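Local coordinates for protein hemin degrading factor (Pseudomonas aeruginosa, PDB 4MF9) that binds heme and probably serves in its trafficking and degradation, at residues 117-122 with 269-274; 94-99 with 108-113; 81-86 with 151-156. All blocks are in the same frame, centred on the assembly; numbering follows the deposited sequence.

Contact 1. Residues 117-122 with 269-274. With HEM (protoporphyrin IX containing Fe), chain C.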
# COMPACT_ATOMS: atom_id res chain seq x y z
N LEU A 117 0.02 7.47 6.26
CA LEU A 117 0.98 6.53 5.70
C LEU A 117 1.91 6.00 6.77
O LEU A 117 2.30 6.73 7.69
CB LEU A 117 1.82 7.23 4.60
CG LEU A 117 1.14 7.67 3.31
CD1 LEU A 117 2.04 8.64 2.51
CD2 LEU A 117 0.83 6.48 2.45
N ARG A 118 2.30 4.74 6.64
CA ARG A 118 3.38 4.20 7.46
C ARG A 118 4.46 3.76 6.49
O ARG A 118 4.22 2.88 5.64
CB ARG A 118 2.92 3.00 8.29
CG ARG A 118 1.64 3.24 9.09
CD ARG A 118 1.78 4.39 10.08
NE ARG A 118 0.51 4.65 10.78
CZ ARG A 118 -0.29 5.68 10.53
NH1 ARG A 118 0.03 6.58 9.60
NH2 ARG A 118 -1.43 5.82 11.21
N LEU A 119 5.63 4.37 6.61
CA LEU A 119 6.70 4.18 5.63
C LEU A 119 7.86 3.41 6.24
O LEU A 119 8.41 3.81 7.28
CB LEU A 119 7.19 5.55 5.11
CG LEU A 119 6.07 6.53 4.74
CD1 LEU A 119 6.61 7.93 4.41
CD2 LEU A 119 5.24 5.99 3.57
N PHE A 120 8.21 2.29 5.62
CA PHE A 120 9.33 1.46 6.08
C PHE A 120 10.50 1.64 5.12
O PHE A 120 10.65 0.90 4.14
CB PHE A 120 8.88 0.01 6.20
CG PHE A 120 7.64 -0.15 7.00
CD1 PHE A 120 7.70 -0.12 8.39
CD2 PHE A 120 6.41 -0.28 6.38
CE1 PHE A 120 6.55 -0.25 9.13
CE2 PHE A 120 5.27 -0.40 7.12
CZ PHE A 120 5.33 -0.39 8.49
N LEU A 121 11.32 2.64 5.44
CA LEU A 121 12.25 3.26 4.50
C LEU A 121 13.47 2.42 4.16
O LEU A 121 14.20 2.73 3.21
CB LEU A 121 12.72 4.60 5.07
CG LEU A 121 11.59 5.58 5.37
CD1 LEU A 121 12.17 6.87 5.94
CD2 LEU A 121 10.79 5.87 4.09
N GLY A 122 13.69 1.36 4.91
CA GLY A 122 14.84 0.54 4.75
C GLY A 122 15.00 -0.11 3.44
O GLY A 122 16.08 -0.28 2.99
N ALA A 269 5.48 -4.51 1.20
CA ALA A 269 6.50 -4.69 2.24
C ALA A 269 7.08 -3.37 2.77
O ALA A 269 7.65 -3.33 3.87
CB ALA A 269 7.61 -5.58 1.71
N HIS A 270 6.93 -2.28 2.01
CA HIS A 270 7.66 -1.05 2.32
C HIS A 270 6.80 0.16 2.65
O HIS A 270 7.31 1.21 3.06
CB HIS A 270 8.59 -0.71 1.15
CG HIS A 270 9.39 -1.87 0.67
ND1 HIS A 270 10.49 -2.34 1.35
CD2 HIS A 270 9.24 -2.66 -0.42
CE1 HIS A 270 10.99 -3.38 0.70
NE2 HIS A 270 10.24 -3.60 -0.38
N CYS A 271 5.49 0.05 2.46
CA CYS A 271 4.63 1.20 2.60
C CYS A 271 3.22 0.73 2.87
O CYS A 271 2.73 -0.20 2.24
CB CYS A 271 4.68 2.07 1.33
SG CYS A 271 3.79 3.63 1.44
N ILE A 272 2.57 1.37 3.84
CA ILE A 272 1.15 1.11 4.09
C ILE A 272 0.41 2.44 4.02
O ILE A 272 0.84 3.42 4.62
CB ILE A 272 0.92 0.42 5.44
CG1 ILE A 272 1.64 -0.93 5.48
CG2 ILE A 272 -0.58 0.29 5.70
CD1 ILE A 272 1.81 -1.52 6.89
N GLN A 273 -0.69 2.44 3.27
CA GLN A 273 -1.51 3.63 3.08
C GLN A 273 -2.92 3.35 3.62
O GLN A 273 -3.47 2.27 3.42
CB GLN A 273 -1.58 3.98 1.59
CG GLN A 273 -2.36 5.24 1.26
CD GLN A 273 -2.05 5.76 -0.16
OE1 GLN A 273 -0.89 5.91 -0.54
NE2 GLN A 273 -3.10 6.04 -0.92
N ILE A 274 -3.50 4.34 4.29
CA ILE A 274 -4.73 4.14 5.05
C ILE A 274 -5.76 5.20 4.65
O ILE A 274 -5.42 6.37 4.48
CB ILE A 274 -4.45 4.26 6.57
CG1 ILE A 274 -3.29 3.36 6.98
CG2 ILE A 274 -5.68 3.88 7.39
CD1 ILE A 274 -2.60 3.78 8.29
CHA HEM C . -3.50 -0.21 12.98
CHB HEM C . -3.77 4.31 14.37
CHC HEM C . 1.03 4.59 14.17
CHD HEM C . 1.06 0.50 11.70
C1A HEM C . -3.98 0.98 13.46
C2A HEM C . -5.32 1.23 13.85
C3A HEM C . -5.38 2.48 14.25
C4A HEM C . -4.10 3.01 14.07
CMA HEM C . -6.61 3.19 14.74
CAA HEM C . -6.48 0.30 13.87
CBA HEM C . -7.31 0.23 15.18
CGA HEM C . -6.49 -0.48 16.19
O1A HEM C . -6.38 -0.06 17.33
O2A HEM C . -5.92 -1.48 15.83
C1B HEM C . -2.44 4.72 14.43
C2B HEM C . -2.15 6.00 14.91
C3B HEM C . -0.82 6.13 14.88
C4B HEM C . -0.30 4.85 14.36
CMB HEM C . -3.15 7.01 15.39
CAB HEM C . -0.13 7.37 15.34
CBB HEM C . 1.01 7.81 14.90
C1C HEM C . 1.48 3.52 13.51
C2C HEM C . 2.81 3.23 13.28
C3C HEM C . 2.84 2.07 12.58
C4C HEM C . 1.51 1.63 12.36
CMC HEM C . 3.98 4.04 13.74
CAC HEM C . 4.04 1.40 12.12
CBC HEM C . 3.89 0.42 11.28
C1D HEM C . -0.21 -0.07 11.86
C2D HEM C . -0.61 -1.42 11.36
C3D HEM C . -1.87 -1.59 11.74
C4D HEM C . -2.24 -0.37 12.45
CMD HEM C . 0.19 -2.44 10.58
CAD HEM C . -2.72 -2.80 11.47
CBD HEM C . -2.81 -3.64 12.74
CGD HEM C . -3.30 -5.06 12.67
O1D HEM C . -4.18 -5.35 13.45
O2D HEM C . -2.84 -5.91 11.92
NA HEM C . -3.24 2.09 13.59
NB HEM C . -1.33 4.04 14.12
NC HEM C . 0.75 2.55 12.96
ND HEM C . -1.22 0.50 12.49
FE HEM C . -1.24 2.15 13.30
O HOH W 1 11.46 -1.67 3.72

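Contact 2. Residues 94-99 with 108-113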
# COMPACT_ATOMS: atom_id res chain seq x y z
N GLY A 94 -4.92 14.60 -0.78
CA GLY A 94 -4.72 15.52 0.33
C GLY A 94 -3.29 16.05 0.35
O GLY A 94 -2.44 15.59 -0.40
N PRO A 95 -3.02 17.02 1.23
CA PRO A 95 -1.65 17.53 1.38
C PRO A 95 -0.72 16.48 2.02
O PRO A 95 -1.16 15.74 2.90
CB PRO A 95 -1.84 18.70 2.34
CG PRO A 95 -3.04 18.31 3.17
CD PRO A 95 -3.96 17.64 2.18
N TYR A 96 0.54 16.42 1.58
CA TYR A 96 1.49 15.45 2.14
C TYR A 96 2.04 15.91 3.49
O TYR A 96 3.18 16.37 3.58
CB TYR A 96 2.64 15.16 1.16
CG TYR A 96 3.20 13.75 1.22
CD1 TYR A 96 2.66 12.73 0.44
CD2 TYR A 96 4.27 13.44 2.06
CE1 TYR A 96 3.17 11.44 0.49
CE2 TYR A 96 4.79 12.16 2.11
CZ TYR A 96 4.23 11.16 1.33
OH TYR A 96 4.76 9.89 1.39
N ARG A 97 1.22 15.81 4.51
CA ARG A 97 1.55 16.15 5.88
C ARG A 97 0.64 15.39 6.85
O ARG A 97 -0.40 14.97 6.42
CB ARG A 97 1.34 17.62 6.11
CG ARG A 97 -0.10 18.01 6.01
CD ARG A 97 -0.37 19.37 6.61
NE ARG A 97 -1.65 19.83 6.16
CZ ARG A 97 -2.76 19.79 6.87
NH1 ARG A 97 -2.74 19.30 8.10
NH2 ARG A 97 -3.88 20.23 6.35
N GLU A 98 1.03 15.23 8.10
CA GLU A 98 2.22 15.76 8.70
C GLU A 98 3.29 14.71 8.70
O GLU A 98 3.04 13.64 9.14
CB GLU A 98 1.95 16.23 10.14
CG GLU A 98 0.93 17.33 10.32
CD GLU A 98 1.40 18.68 9.77
OE1 GLU A 98 2.64 18.93 9.76
OE2 GLU A 98 0.54 19.49 9.34
N VAL A 99 4.47 15.00 8.19
CA VAL A 99 5.53 14.02 8.02
C VAL A 99 6.52 14.01 9.18
O VAL A 99 7.05 15.04 9.56
CB VAL A 99 6.32 14.29 6.72
CG1 VAL A 99 7.50 13.34 6.61
CG2 VAL A 99 5.41 14.14 5.51
N GLY A 108 9.19 6.31 8.54
CA GLY A 108 8.50 7.55 8.25
C GLY A 108 7.03 7.45 8.59
O GLY A 108 6.42 6.38 8.46
N LEU A 109 6.42 8.53 8.98
CA LEU A 109 5.01 8.60 9.15
C LEU A 109 4.41 9.82 8.48
O LEU A 109 4.96 10.84 8.52
CB LEU A 109 4.68 8.71 10.61
CG LEU A 109 4.26 7.38 11.09
CD1 LEU A 109 5.51 6.78 11.63
CD2 LEU A 109 3.24 7.66 12.15
N VAL A 110 3.24 9.69 7.91
CA VAL A 110 2.43 10.83 7.52
C VAL A 110 1.08 10.66 8.19
O VAL A 110 0.37 9.68 7.96
CB VAL A 110 2.29 10.93 6.00
CG1 VAL A 110 1.64 12.26 5.63
CG2 VAL A 110 3.66 10.81 5.34
N VAL A 111 0.73 11.61 9.05
CA VAL A 111 -0.45 11.48 9.89
C VAL A 111 -1.36 12.67 9.65
O VAL A 111 -0.94 13.81 9.81
CB VAL A 111 -0.05 11.39 11.40
CG1 VAL A 111 -1.28 11.33 12.27
CG2 VAL A 111 0.81 10.16 11.65
N SER A 112 -2.60 12.38 9.26
CA SER A 112 -3.57 13.40 8.89
C SER A 112 -4.90 12.70 8.59
O SER A 112 -4.94 11.48 8.45
CB SER A 112 -3.10 14.16 7.65
OG SER A 112 -3.55 13.51 6.47
N PRO A 113 -5.99 13.47 8.50
CA PRO A 113 -7.27 12.82 8.20
C PRO A 113 -7.38 12.36 6.75
O PRO A 113 -8.34 11.67 6.40
CB PRO A 113 -8.30 13.93 8.47
CG PRO A 113 -7.57 14.96 9.28
CD PRO A 113 -6.16 14.89 8.82
O HOH W 2 -3.58 15.05 3.99

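Contact 3. Residues 81-86 with 151-156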
# COMPACT_ATOMS: atom_id res chain seq x y z
N ALA A 81 -1.71 10.40 -3.43
CA ALA A 81 -0.76 9.38 -3.04
C ALA A 81 -1.26 8.05 -3.56
O ALA A 81 -2.46 7.74 -3.45
CB ALA A 81 -0.61 9.33 -1.51
N LEU A 82 -0.36 7.26 -4.14
CA LEU A 82 -0.74 5.97 -4.72
C LEU A 82 0.12 4.87 -4.13
O LEU A 82 1.34 4.85 -4.32
CB LEU A 82 -0.60 5.97 -6.24
CG LEU A 82 -1.34 4.94 -7.12
CD1 LEU A 82 -1.28 5.40 -8.59
CD2 LEU A 82 -0.78 3.53 -7.01
N THR A 83 -0.52 3.94 -3.43
CA THR A 83 0.19 2.79 -2.88
C THR A 83 -0.59 1.54 -3.23
O THR A 83 -1.81 1.53 -3.11
CB THR A 83 0.25 2.90 -1.36
OG1 THR A 83 0.95 4.10 -1.02
CG2 THR A 83 0.95 1.69 -0.76
N ARG A 84 0.09 0.50 -3.69
CA ARG A 84 -0.59 -0.71 -4.11
C ARG A 84 0.22 -1.95 -3.81
O ARG A 84 1.40 -1.89 -3.47
CB ARG A 84 -0.89 -0.67 -5.62
CG ARG A 84 0.38 -0.79 -6.47
CD ARG A 84 0.08 -1.00 -7.94
NE ARG A 84 -0.64 -2.24 -8.18
CZ ARG A 84 -1.31 -2.50 -9.30
NH1 ARG A 84 -1.35 -1.61 -10.28
NH2 ARG A 84 -1.94 -3.66 -9.43
N ASN A 85 -0.43 -3.09 -3.94
CA ASN A 85 0.26 -4.36 -4.04
C ASN A 85 -0.25 -4.98 -5.33
O ASN A 85 -0.82 -4.28 -6.16
CB ASN A 85 -0.03 -5.23 -2.81
CG ASN A 85 -1.52 -5.29 -2.48
OD1 ASN A 85 -2.31 -5.78 -3.27
ND2 ASN A 85 -1.89 -4.78 -1.31
N GLU A 86 -0.08 -6.25 -5.54
CA GLU A 86 -0.44 -6.85 -6.79
C GLU A 86 -1.92 -6.74 -7.07
O GLU A 86 -2.26 -6.45 -8.16
CB GLU A 86 0.04 -8.27 -6.87
CG GLU A 86 -0.19 -8.93 -8.20
CD GLU A 86 0.60 -8.31 -9.32
OE1 GLU A 86 0.13 -8.32 -10.44
OE2 GLU A 86 1.71 -7.84 -9.11
N ALA A 151 7.68 -0.94 -7.59
CA ALA A 151 7.17 0.31 -7.01
C ALA A 151 6.90 0.20 -5.52
O ALA A 151 6.33 -0.80 -5.05
CB ALA A 151 5.92 0.76 -7.73
N VAL A 152 7.29 1.23 -4.79
CA VAL A 152 7.00 1.29 -3.36
C VAL A 152 5.78 2.18 -3.12
O VAL A 152 4.82 1.78 -2.45
CB VAL A 152 8.21 1.82 -2.56
CG1 VAL A 152 7.78 2.21 -1.18
CG2 VAL A 152 9.27 0.76 -2.48
N HIS A 153 5.82 3.37 -3.72
CA HIS A 153 4.92 4.46 -3.36
C HIS A 153 5.08 5.55 -4.42
O HIS A 153 6.21 5.82 -4.87
CB HIS A 153 5.38 5.02 -2.01
CG HIS A 153 4.51 6.11 -1.46
ND1 HIS A 153 3.14 5.97 -1.31
CD2 HIS A 153 4.82 7.35 -1.01
CE1 HIS A 153 2.65 7.09 -0.79
NE2 HIS A 153 3.65 7.94 -0.60
N LYS A 154 3.98 6.19 -4.79
CA LYS A 154 4.07 7.30 -5.76
C LYS A 154 3.22 8.45 -5.27
O LYS A 154 2.17 8.23 -4.66
CB LYS A 154 3.55 6.87 -7.14
CG LYS A 154 4.36 5.79 -7.81
CD LYS A 154 3.58 5.14 -8.94
CE LYS A 154 4.48 4.18 -9.71
NZ LYS A 154 3.71 3.39 -10.70
N VAL A 155 3.66 9.68 -5.55
CA VAL A 155 2.81 10.83 -5.29
C VAL A 155 2.66 11.69 -6.53
O VAL A 155 3.64 12.08 -7.17
CB VAL A 155 3.18 11.61 -3.97
CG1 VAL A 155 4.18 10.84 -3.11
CG2 VAL A 155 3.63 13.00 -4.23
N PHE A 156 1.40 11.92 -6.89
CA PHE A 156 1.08 12.60 -8.13
C PHE A 156 0.60 14.01 -7.86
O PHE A 156 -0.23 14.23 -6.99
CB PHE A 156 -0.00 11.81 -8.89
CG PHE A 156 0.53 10.63 -9.64
CD1 PHE A 156 0.75 9.42 -8.99
CD2 PHE A 156 0.82 10.72 -11.00
CE1 PHE A 156 1.25 8.32 -9.68
CE2 PHE A 156 1.31 9.63 -11.69
CZ PHE A 156 1.53 8.43 -11.03
O HOH W 3 3.05 0.91 -4.27
O HOH W 4 3.75 -1.89 -5.51

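Contact 1. Residues 117-122 with 269-274
Arg118 and Phe120 reach the heme from strand 117-120, backed by Ile272 and Ile274 of the antiparallel neighbour 271-277; the pair joins the two HemS/ChuX family regions within one sheet. Arg118 bends at chi2 (-60°, about CB-CG), which brings CD against the porphyrin carbons C1C and C2C. Its NE comes within 3.0 Å of HEM NC, with the heme at the edge of the guanidinium. One guanidinium face carries the methyl of Ile274, CD1 sitting over the centre, 3.7 Å from Arg118 CZ. NH1 helps hold the group's rotation, donating to Leu117 O at 3.0 Å with that oxygen in the guanidinium plane, the donor standing above the carbonyl plane, and forming a salt bridge with Asp116. Phe120 meets the heme vinyl group with its ring edge, CZ lying 3.2 Å from HEM CBC, and Ile272 CD1 is also at the edge, 3.6 Å from Phe120 CE2.

Behind this layer, Arg118 and Ile272 exchange two backbone hydrogen bonds, and Phe120 N donates to His270 O, which Trp124 NE1 also reaches. Leu117, Leu119, Cys271 and Gln273 occupy the sheet face turned from the heme. There Leu117 CD2 lies alongside the extended Gln273 chain, touching CB, CG and OE1. Cys271 holds SG anti to its backbone N (chi1 -174°), where the sulfur packs 3.5 Å from Leu119 CD2. Gln273 uses both ends of its amide: OE1 bonds Thr83 OG1, NE2 bonds His90 ND1 and Ala81 O. Where the strand pairing ends, a water donates to Phe120 O at 2.7 Å and also hydrogen-bonds His270 ND1, lying in the plane of the imidazole at its edge.

Contact 2. Residues 94-99 with 108-113
Val110 sets its two methyls against Tyr96, Arg97 and Val99. From CB, the CG1 branch stands anti to the backbone N (chi1 -170°) and rests on the peptide of Arg97, 3.5 Å from Arg97 O. The CG2 branch touches two side chains: Tyr96 CE2 is 3.7 Å away, with the tyrosine crossing at about a right angle, and Val99 CG2 is 3.8 Å away. Leu117 and Ile115 also touch this valine, while the far end of Tyr96 is held by His153 NE2 through the phenol OH. Residues 94-99 lead into strand 99-101, an outermost strand of its sheet within the chain, which forms a beta hairpin with strand 107-110. Leu109 and Val111 touch the heme, Leu109 as part of its pocket. The approach is irregular: Tyr96 centres an inverse gamma turn closed by Arg97 N to Pro95 O, and a cis peptide precedes Glu98. Glu98 and Val111 nevertheless exchange two backbone hydrogen bonds, the one from Glu98 N to Val111 O being nearly straight (171°). Beyond them Ser112 CB presses on Arg97 O at 3.1 Å. Its OG bonds Ile115 O and Asp114 N, and accepts from a water that donates its other hydrogen to Pro95 O, 2.7 Å away.

Contact 3. Residues 81-86 with 151-156
Leu82 lies side by side with Phe156, both pointing the same way, and its CD1 comes 4.0 Å from Phe156 CE1. The two belong to strands 78-84 and 151-157, antiparallel neighbours in a nine-stranded sheet, whose short segments run at 157° to each other. Leu82 and Lys154 form the hydrogen-bonded pair, with Leu82 N donating to Lys154 O at 2.8 Å and Lys154 N returning the bond to Leu82 O. From this pairing the lysine chain extends outward, and its NZ meets Glu47 in a salt bridge.

On the reverse face His153 reaches across the strands. Its CG is anti to the backbone N (chi1 -177°), and the ring is turned so that ND1 donates to Thr83 OG1 at 2.9 Å, the hydroxyl oxygen lying near the imidazole plane. The bond is somewhat bent, 143° at the hydrogen. Ala81 CB touches the same ring obliquely, 4.0 Å from CE1. The ring's NE2 and the threonine hydroxyl have further hydrogen-bond partners in Tyr96 and Gln273, so both ring nitrogens and the hydroxyl are engaged in this buried layer.

Past Thr83 the direct pairing gives way to water. Arg84 N donates to a water at 3.0 Å, and that water makes a weak bond to Val152 O, a carbonyl also reached by Asn268 ND2. The Arg84 side chain runs forward beside Asn85 and Glu86, where its guanidinium grips two carbonyls: NH2 donates to Glu86 O, while NE makes a straighter bond to Asn85 O at 2.9 Å.

Contacts 1 and 2 share one nine-stranded antiparallel sheet, in which strands 107-110 and 117-120 are neighbours, joined by backbone bonds from Leu117 to Val110 and from Leu119 to Gly108; their centres are 12 Å apart. Contact 3 belongs to the other nine-stranded sheet, its centre 10 Å from that of contact 1 and 15 Å from that of contact 2. Along the chain, contact 2 is nested inside the loop closed by contact 3 and closes before contact 1 opens; contact 1 alternates with contact 3, bringing in the C-terminal family region. Polar links thus run from contact 3 to strand 271-277, partner of the strand carrying heme-binding Arg118, and to the loop at Tyr96.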